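Local coordinates for protein probable tautomerase/dehalogenase AU4130 (Aspergillus fumigatus Af293, PDB 3C6V) that is of unknown function but is probably a tautomerase or dehalogenase of the oxalocrotonate tautomerase type, assembled as a trimer, at residues S30-L34 and H79-V83; L42-T47 and V60-F64; T33-E38 and M114-I120. One frame throughout, in Å; residues are numbered along the deposited sequence.

In the fold
From the N terminus, strand 24-29 leads into the loop that holds residues 30-34. Interaction 1 returns this loop to the start of strand 82-90, 45 residues on. Within that long excursion lies the short one of interaction 2, where helix 36-51 packs on strand 61-66 and so completes a beta-alpha-beta unit with strand 24-29. Interaction 3 sets out from the same loop as interaction 1, sharing T33 and L34, but runs on past it to the end of helix 97-115, and it too encloses interaction 2. L34 touches F64 of interaction 2, while L42 touches F115 of interaction 3, so the contacts merge into one core of two helices on a four-stranded mixed sheet.

Interaction 1: residues S30-L34 and H79-V83; sequences SPNTL and HPNFV
The hydroxyl OG of S30 receives the backbone N-H of F82 at an N to OG distance of 2.9 Å and donates its own proton to T33 OG1, 2.7 Å from OG. Here the loop leaving strand 24-29 meets the start of strand 82-90, its antiparallel neighbour in the mixed sheet of this tautomerase-like fold. A longer bond from S30 N to F82 O, 3.3 Å, answers the first, so both the backbone N-H and the C=O of F82 are held by S30. Serine suits this place because its short hydroxyl, turned between its own N and carbonyl carbon (chi1 36°), can stand in for a backbone acceptor. The relay continues as T33 OG1 donates to P31 O from above the carbonyl plane.

S30 also places its backbone N 3.5 Å above one face of the F82 ring, near the rim, and the same phenyl group meets the ring of H63 of a second subunit. On the more hydrated side a water donates to both P31 O and P80 O, and another joins T33 O to the amide oxygen of N81. The other end of that amide, ND2, bonds to K118 O, so N81 links this loop to the 3-10 segment at K118. Deeper in, two branched side chains meet at about a right angle, L34 CD1 lying 4.0 Å from V83 CG2.

Interaction 2: residues L42-T47 and V60-F64; sequences LAQQIT and VQVHF
I46 and V62 reach toward each other tip to tip, I46 CD1 coming within 3.9 Å of V62 CG2. The beta-branch of I46 lets it serve two strand residues: chi1 (-66°) sets CG2 anti to the backbone N, against V60 CG1 and V62 CG2, and the extended chi2 (159°) carries CD1 to V62. With CG1 of V60 anti to its own backbone N, that methyl lies 3.7 Å from T47 OG1 as well as against I46 CG2. Where the chains come close, A43 is small enough to let its CB sit 4.2 Å from V62 CB.

T47 bends its hydroxyl back along the helix, and OG1 donates to A43 O at 2.7 Å. That carbonyl also takes T47 N from the opposite face of its plane. A water then bridges T47 OG1 and V60 O, satisfying polar groups in an otherwise apolar contact. At the other end L42 CD2 approaches the edge of the F64 ring, 4.1 Å from CZ.

Helix and strand run roughly antiparallel, at 153°, and residues Q61 to H63 pair with a strand of the third subunit. This is the helix-on-sheet packing of a beta-alpha-beta crossover, the building block of the tautomerase fold.

Interaction 3: residues T33-E38 and M114-I120; sequences TLTPEE and MFEPKGI
L34 CD2 sits at the edge of the F115 ring, 4.0 Å from CE2, and is equally near I120 CD1, whose side chain crosses that of L34 at about a right angle. I120 CD1 also touches T33 CG2, 3.8 Å away, so one methyl group packs on two residues of the loop. This is the close-packed, buried half of the contact, and leucine, isoleucine and phenylalanine suit it by being bulky and wholly apolar.

The other half is polar and partly open to solvent. K118 NZ forms a salt bridge with E38 OE1 at 2.9 Å, on the syn lone pair, though the exact placing of the lysine end is doubtful. NZ also donates to T33 O. T35 N meets E38 OE1 on its anti side, 33° out of the carboxylate plane, at 2.8 Å, and E38 N bonds in return to T35 OG1, completing a capping box at the start of helix 36-51. The carboxylate thus caps a helix and holds a lysine at once. M114, present as selenomethionine, lays CE 3.5 Å from E38 O.

Beyond K118, G119 with its positive phi closes a Schellman motif, I120 N reaching back to F115 O. The N-terminal end of helix 36-51 therefore lies beside the end of helix 97-115, with M114 against H41 and Q45, F115 touching L42 and V83 of strand 82-90, and its ring meeting that of W122 of strand 121-129.

Interaction 1: residues S30-L34 and H79-V83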
# COMPACT_ATOMS: atom_id res chain seq x y z
N SER B 30 -11.32 -12.67 -1.15
CA SER B 30 -12.77 -12.79 -0.93
C SER B 30 -13.10 -13.69 0.27
O SER B 30 -12.24 -14.44 0.75
CB SER B 30 -13.46 -13.32 -2.21
OG SER B 30 -12.59 -14.27 -2.85
N PRO B 31 -14.35 -13.63 0.76
CA PRO B 31 -14.76 -14.55 1.83
C PRO B 31 -14.73 -16.01 1.37
O PRO B 31 -14.89 -16.31 0.16
CB PRO B 31 -16.20 -14.11 2.14
CG PRO B 31 -16.27 -12.67 1.64
CD PRO B 31 -15.43 -12.69 0.39
N ASN B 32 -14.54 -16.91 2.32
CA ASN B 32 -14.64 -18.35 2.02
C ASN B 32 -13.72 -18.75 0.86
O ASN B 32 -14.11 -19.55 -0.02
CB ASN B 32 -16.08 -18.74 1.65
CG ASN B 32 -17.09 -18.39 2.74
OD1 ASN B 32 -18.06 -17.68 2.48
ND2 ASN B 32 -16.89 -18.92 3.95
N THR B 33 -12.50 -18.21 0.87
CA THR B 33 -11.57 -18.38 -0.24
C THR B 33 -10.27 -19.07 0.17
O THR B 33 -9.77 -19.97 -0.54
CB THR B 33 -11.36 -17.03 -0.98
OG1 THR B 33 -12.62 -16.67 -1.56
CG2 THR B 33 -10.29 -17.13 -2.07
N LEU B 34 -9.72 -18.61 1.30
CA LEU B 34 -8.58 -19.26 1.95
C LEU B 34 -9.01 -19.62 3.37
O LEU B 34 -9.57 -18.79 4.09
CB LEU B 34 -7.39 -18.29 2.05
CG LEU B 34 -6.86 -17.77 0.70
CD1 LEU B 34 -5.75 -16.69 0.91
CD2 LEU B 34 -6.39 -18.95 -0.13
N HIS B 79 -16.09 -10.19 -7.51
CA HIS B 79 -15.45 -11.49 -7.63
C HIS B 79 -15.46 -12.26 -6.31
O HIS B 79 -14.90 -11.78 -5.31
CB HIS B 79 -13.99 -11.31 -8.13
CG HIS B 79 -13.37 -12.57 -8.63
ND1 HIS B 79 -12.72 -12.65 -9.85
CD2 HIS B 79 -13.29 -13.80 -8.08
CE1 HIS B 79 -12.27 -13.88 -10.03
NE2 HIS B 79 -12.61 -14.60 -8.97
N PRO B 80 -16.08 -13.48 -6.29
CA PRO B 80 -16.18 -14.27 -5.06
C PRO B 80 -14.99 -15.23 -4.80
O PRO B 80 -15.02 -15.98 -3.82
CB PRO B 80 -17.44 -15.11 -5.31
CG PRO B 80 -17.29 -15.47 -6.81
CD PRO B 80 -16.72 -14.17 -7.43
N ASN B 81 -13.96 -15.24 -5.65
CA ASN B 81 -12.91 -16.24 -5.49
C ASN B 81 -11.54 -15.74 -5.96
O ASN B 81 -10.94 -16.34 -6.84
CB ASN B 81 -13.31 -17.56 -6.18
CG ASN B 81 -12.50 -18.74 -5.70
OD1 ASN B 81 -12.23 -18.88 -4.51
ND2 ASN B 81 -12.09 -19.60 -6.64
N PHE B 82 -11.06 -14.66 -5.34
CA PHE B 82 -9.83 -13.99 -5.80
C PHE B 82 -8.87 -13.83 -4.62
O PHE B 82 -9.29 -13.82 -3.44
CB PHE B 82 -10.14 -12.59 -6.39
CG PHE B 82 -10.37 -11.55 -5.33
CD1 PHE B 82 -11.65 -11.34 -4.82
CD2 PHE B 82 -9.30 -10.82 -4.80
CE1 PHE B 82 -11.88 -10.39 -3.81
CE2 PHE B 82 -9.52 -9.91 -3.76
CZ PHE B 82 -10.81 -9.69 -3.27
N VAL B 83 -7.60 -13.65 -4.96
CA VAL B 83 -6.54 -13.21 -4.02
C VAL B 83 -5.73 -12.13 -4.74
O VAL B 83 -5.22 -12.36 -5.85
CB VAL B 83 -5.62 -14.38 -3.55
CG1 VAL B 83 -4.49 -13.90 -2.58
CG2 VAL B 83 -6.44 -15.52 -2.90
O HOH W 1 -16.75 -15.53 -1.62
O HOH W 2 -14.98 -18.71 -2.80
O HOH W 3 -11.25 -20.84 -2.91

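Interaction 2: residues L42-T47 and V60-F64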
# COMPACT_ATOMS: atom_id res chain seq x y z
N LEU B 42 0.61 -20.61 3.75
CA LEU B 42 1.18 -19.64 2.81
C LEU B 42 2.23 -18.74 3.48
O LEU B 42 3.32 -18.51 2.92
CB LEU B 42 0.05 -18.80 2.16
CG LEU B 42 0.43 -17.87 1.00
CD1 LEU B 42 1.16 -18.65 -0.10
CD2 LEU B 42 -0.84 -17.24 0.44
N ALA B 43 1.91 -18.25 4.69
CA ALA B 43 2.82 -17.36 5.38
C ALA B 43 4.15 -18.07 5.66
O ALA B 43 5.23 -17.47 5.54
CB ALA B 43 2.18 -16.84 6.66
N GLN B 44 4.07 -19.35 6.00
CA GLN B 44 5.29 -20.15 6.25
C GLN B 44 6.11 -20.37 4.98
O GLN B 44 7.34 -20.28 4.98
CB GLN B 44 4.94 -21.50 6.87
CG GLN B 44 4.50 -21.41 8.30
CD GLN B 44 4.20 -22.79 8.84
OE1 GLN B 44 5.01 -23.71 8.68
NE2 GLN B 44 3.04 -22.95 9.45
N GLN B 45 5.42 -20.65 3.88
CA GLN B 45 6.10 -20.78 2.59
C GLN B 45 6.81 -19.48 2.15
O GLN B 45 7.96 -19.51 1.67
CB GLN B 45 5.08 -21.22 1.56
CG GLN B 45 4.63 -22.66 1.83
CD GLN B 45 3.81 -23.25 0.72
OE1 GLN B 45 4.23 -24.19 0.03
NE2 GLN B 45 2.63 -22.72 0.55
N ILE B 46 6.10 -18.36 2.29
CA ILE B 46 6.67 -17.05 1.94
C ILE B 46 7.91 -16.81 2.83
O ILE B 46 8.95 -16.36 2.35
CB ILE B 46 5.62 -15.91 2.13
CG1 ILE B 46 4.46 -16.07 1.13
CG2 ILE B 46 6.30 -14.49 2.01
CD1 ILE B 46 3.17 -15.31 1.61
N THR B 47 7.77 -17.08 4.13
CA THR B 47 8.88 -16.89 5.09
C THR B 47 10.09 -17.71 4.67
O THR B 47 11.20 -17.19 4.63
CB THR B 47 8.44 -17.19 6.56
OG1 THR B 47 7.32 -16.34 6.87
CG2 THR B 47 9.61 -16.97 7.62
N VAL B 60 10.00 -11.15 7.85
CA VAL B 60 8.94 -11.47 6.87
C VAL B 60 7.59 -11.25 7.52
O VAL B 60 7.24 -11.96 8.44
CB VAL B 60 9.06 -12.89 6.33
CG1 VAL B 60 7.98 -13.13 5.26
CG2 VAL B 60 10.46 -13.16 5.75
N GLN B 61 6.86 -10.24 7.04
CA GLN B 61 5.50 -9.96 7.52
C GLN B 61 4.50 -10.27 6.42
O GLN B 61 4.69 -9.84 5.26
CB GLN B 61 5.35 -8.50 7.95
CG GLN B 61 6.33 -8.12 9.10
CD GLN B 61 5.77 -7.05 10.00
OE1 GLN B 61 4.60 -6.69 9.89
NE2 GLN B 61 6.59 -6.56 10.93
N VAL B 62 3.45 -10.99 6.78
CA VAL B 62 2.41 -11.36 5.84
C VAL B 62 1.08 -11.09 6.52
O VAL B 62 0.80 -11.67 7.60
CB VAL B 62 2.48 -12.87 5.46
CG1 VAL B 62 1.32 -13.24 4.50
CG2 VAL B 62 3.84 -13.24 4.82
N HIS B 63 0.30 -10.17 5.94
CA HIS B 63 -0.97 -9.77 6.56
C HIS B 63 -2.10 -10.00 5.56
O HIS B 63 -2.03 -9.53 4.43
CB HIS B 63 -0.94 -8.31 7.01
CG HIS B 63 0.19 -7.99 7.97
ND1 HIS B 63 0.12 -8.29 9.31
CD2 HIS B 63 1.40 -7.42 7.77
CE1 HIS B 63 1.24 -7.91 9.90
NE2 HIS B 63 2.03 -7.38 8.99
N PHE B 64 -3.13 -10.70 6.01
CA PHE B 64 -4.30 -11.02 5.18
C PHE B 64 -5.44 -10.09 5.53
O PHE B 64 -5.67 -9.80 6.74
CB PHE B 64 -4.77 -12.48 5.46
CG PHE B 64 -3.81 -13.54 4.95
CD1 PHE B 64 -2.73 -13.94 5.73
CD2 PHE B 64 -3.98 -14.11 3.69
CE1 PHE B 64 -1.82 -14.89 5.26
CE2 PHE B 64 -3.09 -15.11 3.22
CZ PHE B 64 -2.02 -15.49 4.01
O HOH W 4 5.51 -14.42 8.09

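Interaction 3: residues T33-E38 and M114-I120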
# COMPACT_ATOMS: atom_id res chain seq x y z
N THR B 33 -12.50 -18.21 0.87
CA THR B 33 -11.57 -18.38 -0.24
C THR B 33 -10.27 -19.07 0.17
O THR B 33 -9.77 -19.97 -0.54
CB THR B 33 -11.36 -17.03 -0.98
OG1 THR B 33 -12.62 -16.67 -1.56
CG2 THR B 33 -10.29 -17.13 -2.07
N LEU B 34 -9.72 -18.61 1.30
CA LEU B 34 -8.58 -19.26 1.95
C LEU B 34 -9.01 -19.62 3.37
O LEU B 34 -9.57 -18.79 4.09
CB LEU B 34 -7.39 -18.29 2.05
CG LEU B 34 -6.86 -17.77 0.70
CD1 LEU B 34 -5.75 -16.69 0.91
CD2 LEU B 34 -6.39 -18.95 -0.13
N THR B 35 -8.70 -20.82 3.79
CA THR B 35 -9.04 -21.21 5.16
C THR B 35 -7.95 -20.68 6.10
O THR B 35 -6.86 -20.31 5.65
CB THR B 35 -9.12 -22.73 5.31
OG1 THR B 35 -7.81 -23.27 5.06
CG2 THR B 35 -10.12 -23.31 4.31
N PRO B 36 -8.24 -20.62 7.41
CA PRO B 36 -7.18 -20.19 8.31
C PRO B 36 -5.90 -21.04 8.19
O PRO B 36 -4.79 -20.52 8.29
CB PRO B 36 -7.84 -20.31 9.70
CG PRO B 36 -9.32 -20.12 9.43
CD PRO B 36 -9.53 -20.82 8.10
N GLU B 37 -6.05 -22.34 7.96
CA GLU B 37 -4.92 -23.23 7.79
C GLU B 37 -4.10 -22.88 6.54
O GLU B 37 -2.87 -22.88 6.56
CB GLU B 37 -5.41 -24.67 7.70
CG GLU B 37 -6.05 -25.16 8.98
CD GLU B 37 -7.42 -24.51 9.35
OE1 GLU B 37 -8.26 -24.13 8.48
OE2 GLU B 37 -7.64 -24.40 10.59
N GLU B 38 -4.79 -22.57 5.47
CA GLU B 38 -4.11 -22.16 4.24
C GLU B 38 -3.36 -20.84 4.40
O GLU B 38 -2.24 -20.70 3.88
CB GLU B 38 -5.13 -22.06 3.11
CG GLU B 38 -5.55 -23.43 2.61
CD GLU B 38 -6.82 -23.42 1.75
OE1 GLU B 38 -7.58 -22.44 1.73
OE2 GLU B 38 -7.06 -24.45 1.09
N MSE B 114 -1.17 -23.52 -4.67
CA MSE B 114 -2.25 -23.32 -3.73
C MSE B 114 -3.54 -22.84 -4.40
O MSE B 114 -4.63 -23.33 -4.07
CB MSE B 114 -1.87 -22.36 -2.59
CG MSE B 114 -2.96 -22.35 -1.47
SE MSE B 114 -2.43 -21.13 -0.09
CE MSE B 114 -1.36 -22.42 0.94
N PHE B 115 -3.40 -21.91 -5.34
CA PHE B 115 -4.54 -21.19 -5.91
C PHE B 115 -5.18 -21.91 -7.09
O PHE B 115 -6.41 -21.95 -7.21
CB PHE B 115 -4.11 -19.80 -6.35
CG PHE B 115 -3.62 -18.92 -5.22
CD1 PHE B 115 -2.73 -17.89 -5.49
CD2 PHE B 115 -4.03 -19.13 -3.90
CE1 PHE B 115 -2.27 -17.04 -4.45
CE2 PHE B 115 -3.56 -18.30 -2.86
CZ PHE B 115 -2.69 -17.24 -3.15
N GLU B 116 -4.36 -22.46 -7.96
CA GLU B 116 -4.88 -23.07 -9.19
C GLU B 116 -5.94 -24.18 -8.93
O GLU B 116 -7.03 -24.11 -9.51
CB GLU B 116 -3.72 -23.55 -10.06
CG GLU B 116 -4.07 -23.91 -11.52
CD GLU B 116 -2.84 -23.74 -12.40
OE1 GLU B 116 -2.02 -24.69 -12.43
OE2 GLU B 116 -2.65 -22.64 -13.00
N PRO B 117 -5.65 -25.18 -8.05
CA PRO B 117 -6.71 -26.20 -7.80
C PRO B 117 -7.99 -25.67 -7.10
O PRO B 117 -8.99 -26.38 -7.07
CB PRO B 117 -6.02 -27.26 -6.93
CG PRO B 117 -4.74 -26.66 -6.48
CD PRO B 117 -4.41 -25.46 -7.31
N LYS B 118 -7.95 -24.46 -6.56
CA LYS B 118 -9.14 -23.86 -5.95
C LYS B 118 -9.90 -23.00 -6.96
O LYS B 118 -10.89 -22.38 -6.60
CB LYS B 118 -8.75 -22.99 -4.72
CG LYS B 118 -8.07 -23.79 -3.63
CD LYS B 118 -7.65 -22.91 -2.44
CE LYS B 118 -8.09 -23.61 -1.20
NZ LYS B 118 -9.32 -23.03 -0.57
N GLY B 119 -9.41 -22.94 -8.21
CA GLY B 119 -10.03 -22.04 -9.21
C GLY B 119 -9.92 -20.55 -8.86
O GLY B 119 -10.68 -19.72 -9.40
N ILE B 120 -8.98 -20.20 -7.98
CA ILE B 120 -8.74 -18.78 -7.60
C ILE B 120 -8.12 -17.98 -8.74
O ILE B 120 -7.26 -18.52 -9.50
CB ILE B 120 -7.85 -18.71 -6.35
CG1 ILE B 120 -8.66 -19.18 -5.13
CG2 ILE B 120 -7.24 -17.28 -6.14
CD1 ILE B 120 -7.77 -19.44 -3.83